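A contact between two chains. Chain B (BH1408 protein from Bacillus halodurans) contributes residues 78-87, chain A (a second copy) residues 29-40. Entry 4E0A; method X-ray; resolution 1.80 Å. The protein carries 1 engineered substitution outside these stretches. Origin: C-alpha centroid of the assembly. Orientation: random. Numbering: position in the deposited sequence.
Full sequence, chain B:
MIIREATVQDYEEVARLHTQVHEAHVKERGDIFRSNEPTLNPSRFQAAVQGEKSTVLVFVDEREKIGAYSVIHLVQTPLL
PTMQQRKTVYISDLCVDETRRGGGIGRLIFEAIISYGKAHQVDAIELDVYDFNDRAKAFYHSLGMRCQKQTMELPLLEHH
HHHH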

# COMPACT_ATOMS: atom_id res chain seq x y z
N PRO B 78 4.41 -2.12 16.12
CA PRO B 78 5.33 -2.24 17.25
C PRO B 78 6.67 -1.61 16.91
O PRO B 78 6.96 -1.44 15.73
CB PRO B 78 5.50 -3.75 17.39
CG PRO B 78 5.40 -4.25 15.97
CD PRO B 78 4.41 -3.34 15.28
N LEU B 79 7.48 -1.29 17.91
CA LEU B 79 8.82 -0.79 17.64
C LEU B 79 9.63 -1.87 16.93
O LEU B 79 9.59 -3.03 17.31
CB LEU B 79 9.51 -0.35 18.93
CG LEU B 79 10.95 0.14 18.75
CD1 LEU B 79 11.02 1.27 17.71
CD2 LEU B 79 11.54 0.59 20.07
N LEU B 80 10.35 -1.47 15.88
CA LEU B 80 11.25 -2.38 15.17
C LEU B 80 12.60 -1.68 15.06
O LEU B 80 12.68 -0.47 15.21
CB LEU B 80 10.72 -2.69 13.78
CG LEU B 80 9.46 -3.55 13.71
CD1 LEU B 80 8.91 -3.53 12.29
CD2 LEU B 80 9.77 -4.98 14.15
N PRO B 81 13.67 -2.45 14.80
CA PRO B 81 14.98 -1.80 14.69
C PRO B 81 14.99 -0.72 13.62
O PRO B 81 15.60 0.33 13.81
CB PRO B 81 15.90 -2.95 14.31
CG PRO B 81 15.25 -4.16 14.92
CD PRO B 81 13.77 -3.92 14.74
N THR B 82 14.32 -0.96 12.50
CA THR B 82 14.42 -0.03 11.39
C THR B 82 13.15 0.76 11.12
O THR B 82 13.11 1.54 10.16
CB THR B 82 14.86 -0.75 10.08
OG1 THR B 82 13.85 -1.68 9.67
CG2 THR B 82 16.17 -1.49 10.30
N MSE B 83 12.12 0.58 11.94
CA MSE B 83 10.88 1.37 11.77
C MSE B 83 10.41 1.97 13.09
O MSE B 83 10.41 1.30 14.13
CB MSE B 83 9.74 0.54 11.16
CG MSE B 83 10.07 -0.20 9.88
SE MSE B 83 10.31 0.99 8.37
CE MSE B 83 8.44 1.27 7.88
N GLN B 84 10.00 3.23 13.03
CA GLN B 84 9.43 3.89 14.20
C GLN B 84 8.15 3.19 14.60
O GLN B 84 7.42 2.70 13.75
CB GLN B 84 9.14 5.36 13.91
CG GLN B 84 10.33 6.15 13.39
CD GLN B 84 11.41 6.34 14.44
OE1 GLN B 84 11.33 5.80 15.54
NE2 GLN B 84 12.42 7.13 14.09
N GLN B 85 7.90 3.14 15.90
CA GLN B 85 6.59 2.75 16.40
C GLN B 85 5.60 3.79 15.89
O GLN B 85 5.89 4.98 15.90
CB GLN B 85 6.62 2.72 17.93
CG GLN B 85 5.31 2.31 18.58
CD GLN B 85 5.44 2.16 20.08
OE1 GLN B 85 6.28 1.41 20.57
NE2 GLN B 85 4.62 2.89 20.82
N ARG B 86 4.44 3.35 15.42
CA ARG B 86 3.52 4.31 14.84
C ARG B 86 2.08 3.97 15.15
O ARG B 86 1.67 2.81 15.09
CB ARG B 86 3.74 4.38 13.33
CG ARG B 86 3.21 5.65 12.70
CD ARG B 86 4.20 6.23 11.70
NE ARG B 86 3.57 7.26 10.89
CZ ARG B 86 2.76 6.98 9.88
NH1 ARG B 86 2.49 5.72 9.58
NH2 ARG B 86 2.22 7.96 9.18
N LYS B 87 1.31 5.00 15.49
CA LYS B 87 -0.12 4.84 15.79
C LYS B 87 -0.91 5.64 14.75
O LYS B 87 -0.68 6.84 14.58
CB LYS B 87 -0.39 5.34 17.22
CG LYS B 87 -1.68 4.87 17.87
CD LYS B 87 -1.78 5.46 19.29
CE LYS B 87 -2.96 4.91 20.08
NZ LYS B 87 -3.24 5.71 21.33
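Chain A, residues 29-40: RGDIFRSNEPTL

Chain A residues 29-40 form no regular helix or strand. Arg A29 is the first residue after a helix to leave helical phi/psi, and Gly A30 to Ile A32 make a turn in which the N atoms of Ile A32 and Phe A33 both bond to Arg A29 O, at 3.1 and 2.9 Å. From Phe A33 to Glu A37 the backbone is extended, and a cis peptide bond precedes Pro A38. The chain runs antiparallel to chain B: Thr B82 lies nearest Arg A34 (CA to CA 4.6 Å), Met B83 nearest Phe A33 (CA to CA 4.6 Å), and Gln B84 nearest Ile A32 (CA to CA 5.3 Å). The two stretches together bury 684 Å².

Pro B78 makes no contact. Leu B79 is t at chi1, and its CD1 reaches to 4.1 Å from Arg A34 CD. Leu B80 points away, but Leu B80 O is 3.7 Å from the same Arg A34 CD. Arg A34 points toward chain B with chi1 to chi3 all t. This long reach carries its guanidinium to the backbone of Pro B81, where NH1 of Arg A34 donates to O of Pro B81 at 2.9 Å. That oxygen lies at the edge of the guanidinium, near its plane, as a good N-H donor requires. Pro B81 also meets Asn A36: Pro B81 CB is 3.6 Å from Asn A36 ND2. The same ND2 of Asn A36 bonds to O of Pro A38 at 2.8 Å, within chain A.

Thr B82 accepts a backbone hydrogen bond, Arg A34 N to Thr B82 O, 3.0 Å. Its CG2 packs 3.5 Å from Thr A39 O. Met B83 and Phe A33 form a single beta bridge. The hydrogen bonds of this bridge are made by their neighbours, the second being Gln B84 N to Ile A32 O at 2.9 Å. Met B83 is a selenomethionine with all three chi angles m. Its CB points away overall, but the end of the side chain comes nearer. SE of Met B83 is 3.4 Å from CD2 of Phe A33, in an oblique approach to the ring, and CE of Met B83 is 3.6 Å from CG2 of Ile A32.

Gln B84 binds through both backbone and side chain. Its NE2 donates to Gly A30 O at 3.1 Å and makes a weak bond to Phe A33 O at 3.4 Å. Two waters add to the contact. One donates to Ile A32 O (2.7 Å) and to Gln B84 O (2.8 Å). The other accepts from Arg A34 NE (2.9 Å) and donates to Gln B84 OE1 (2.8 Å).

Gln B85 points away and makes no contact. Arg B86 points toward chain A. Its CD lies 3.8 Å from Asp A31 O, and Ile A32 CG1 lies over one face of its guanidinium, 4.2 Å from Arg B86 NE. Lys B87 is out of reach.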

# COMPACT_ATOMS: atom_id res chain seq x y z
N ARG A 29 12.11 10.69 5.64
CA ARG A 29 10.91 10.34 6.40
C ARG A 29 11.32 9.69 7.72
O ARG A 29 11.06 8.50 7.94
CB ARG A 29 10.02 9.37 5.61
CG ARG A 29 9.27 9.99 4.41
CD ARG A 29 8.45 11.21 4.80
NE ARG A 29 7.40 10.94 5.79
CZ ARG A 29 6.12 10.69 5.49
NH1 ARG A 29 5.72 10.65 4.22
NH2 ARG A 29 5.24 10.45 6.46
N GLY A 30 11.96 10.46 8.59
CA GLY A 30 12.40 9.96 9.88
C GLY A 30 11.25 9.65 10.82
O GLY A 30 11.45 9.04 11.87
N ASP A 31 10.04 10.06 10.43
CA ASP A 31 8.85 9.80 11.23
C ASP A 31 8.40 8.36 11.04
O ASP A 31 7.69 7.80 11.89
CB ASP A 31 7.73 10.80 10.89
CG ASP A 31 7.36 10.80 9.42
OD1 ASP A 31 8.25 10.62 8.56
OD2 ASP A 31 6.16 10.98 9.13
N ILE A 32 8.83 7.76 9.94
CA ILE A 32 8.46 6.39 9.61
C ILE A 32 9.67 5.48 9.81
O ILE A 32 9.55 4.40 10.40
CB ILE A 32 7.92 6.29 8.15
CG1 ILE A 32 6.61 7.09 8.01
CG2 ILE A 32 7.70 4.84 7.72
CD1 ILE A 32 5.91 6.94 6.68
N PHE A 33 10.82 5.92 9.31
CA PHE A 33 12.02 5.07 9.26
C PHE A 33 12.99 5.41 10.38
O PHE A 33 13.13 6.56 10.78
CB PHE A 33 12.69 5.19 7.88
CG PHE A 33 11.83 4.71 6.75
CD1 PHE A 33 11.04 5.60 6.04
CD2 PHE A 33 11.79 3.37 6.42
CE1 PHE A 33 10.23 5.16 5.02
CE2 PHE A 33 10.98 2.91 5.39
CZ PHE A 33 10.20 3.81 4.69
N ARG A 34 13.67 4.39 10.88
CA ARG A 34 14.54 4.54 12.03
C ARG A 34 15.96 4.08 11.66
O ARG A 34 16.13 3.06 10.99
CB ARG A 34 14.00 3.70 13.19
CG ARG A 34 14.71 3.87 14.51
CD ARG A 34 14.10 2.93 15.55
NE ARG A 34 14.73 3.05 16.85
CZ ARG A 34 15.81 2.36 17.23
NH1 ARG A 34 16.39 1.50 16.38
NH2 ARG A 34 16.31 2.53 18.44
N SER A 35 16.96 4.84 12.09
CA SER A 35 18.35 4.42 11.91
C SER A 35 18.65 3.20 12.76
O SER A 35 18.21 3.12 13.91
CB SER A 35 19.32 5.53 12.32
OG SER A 35 19.36 6.56 11.34
N ASN A 36 19.42 2.27 12.22
CA ASN A 36 19.85 1.10 12.98
C ASN A 36 21.04 0.48 12.30
O ASN A 36 21.23 0.64 11.10
CB ASN A 36 18.73 0.06 13.10
CG ASN A 36 19.00 -1.00 14.18
OD1 ASN A 36 18.89 -0.72 15.37
ND2 ASN A 36 19.36 -2.21 13.76
N GLU A 37 21.84 -0.24 13.06
CA GLU A 37 22.95 -0.96 12.47
C GLU A 37 22.85 -2.41 12.95
O GLU A 37 22.98 -2.66 14.15
CB GLU A 37 24.28 -0.34 12.92
CG GLU A 37 24.38 1.18 12.73
CD GLU A 37 25.72 1.73 13.21
OE1 GLU A 37 25.91 1.86 14.44
OE2 GLU A 37 26.59 2.00 12.36
N PRO A 38 22.62 -3.36 12.03
CA PRO A 38 22.45 -3.18 10.59
C PRO A 38 21.03 -2.78 10.27
O PRO A 38 20.25 -2.69 11.19
CB PRO A 38 22.74 -4.58 10.03
CG PRO A 38 22.33 -5.51 11.09
CD PRO A 38 22.54 -4.78 12.43
N THR A 39 20.72 -2.54 8.99
CA THR A 39 19.37 -2.21 8.57
C THR A 39 18.72 -3.44 7.96
O THR A 39 17.51 -3.48 7.78
CB THR A 39 19.35 -1.09 7.51
OG1 THR A 39 20.01 -1.56 6.31
CG2 THR A 39 20.06 0.16 8.04
N LEU A 40 19.54 -4.44 7.65
CA LEU A 40 19.06 -5.70 7.11
C LEU A 40 19.43 -6.84 8.05
O LEU A 40 20.60 -7.08 8.36
CB LEU A 40 19.65 -5.97 5.71
CG LEU A 40 19.28 -7.32 5.06
CD1 LEU A 40 17.78 -7.44 4.85
CD2 LEU A 40 20.03 -7.53 3.74
O HOH W 1 7.21 3.32 11.05
O HOH W 2 13.13 5.30 17.66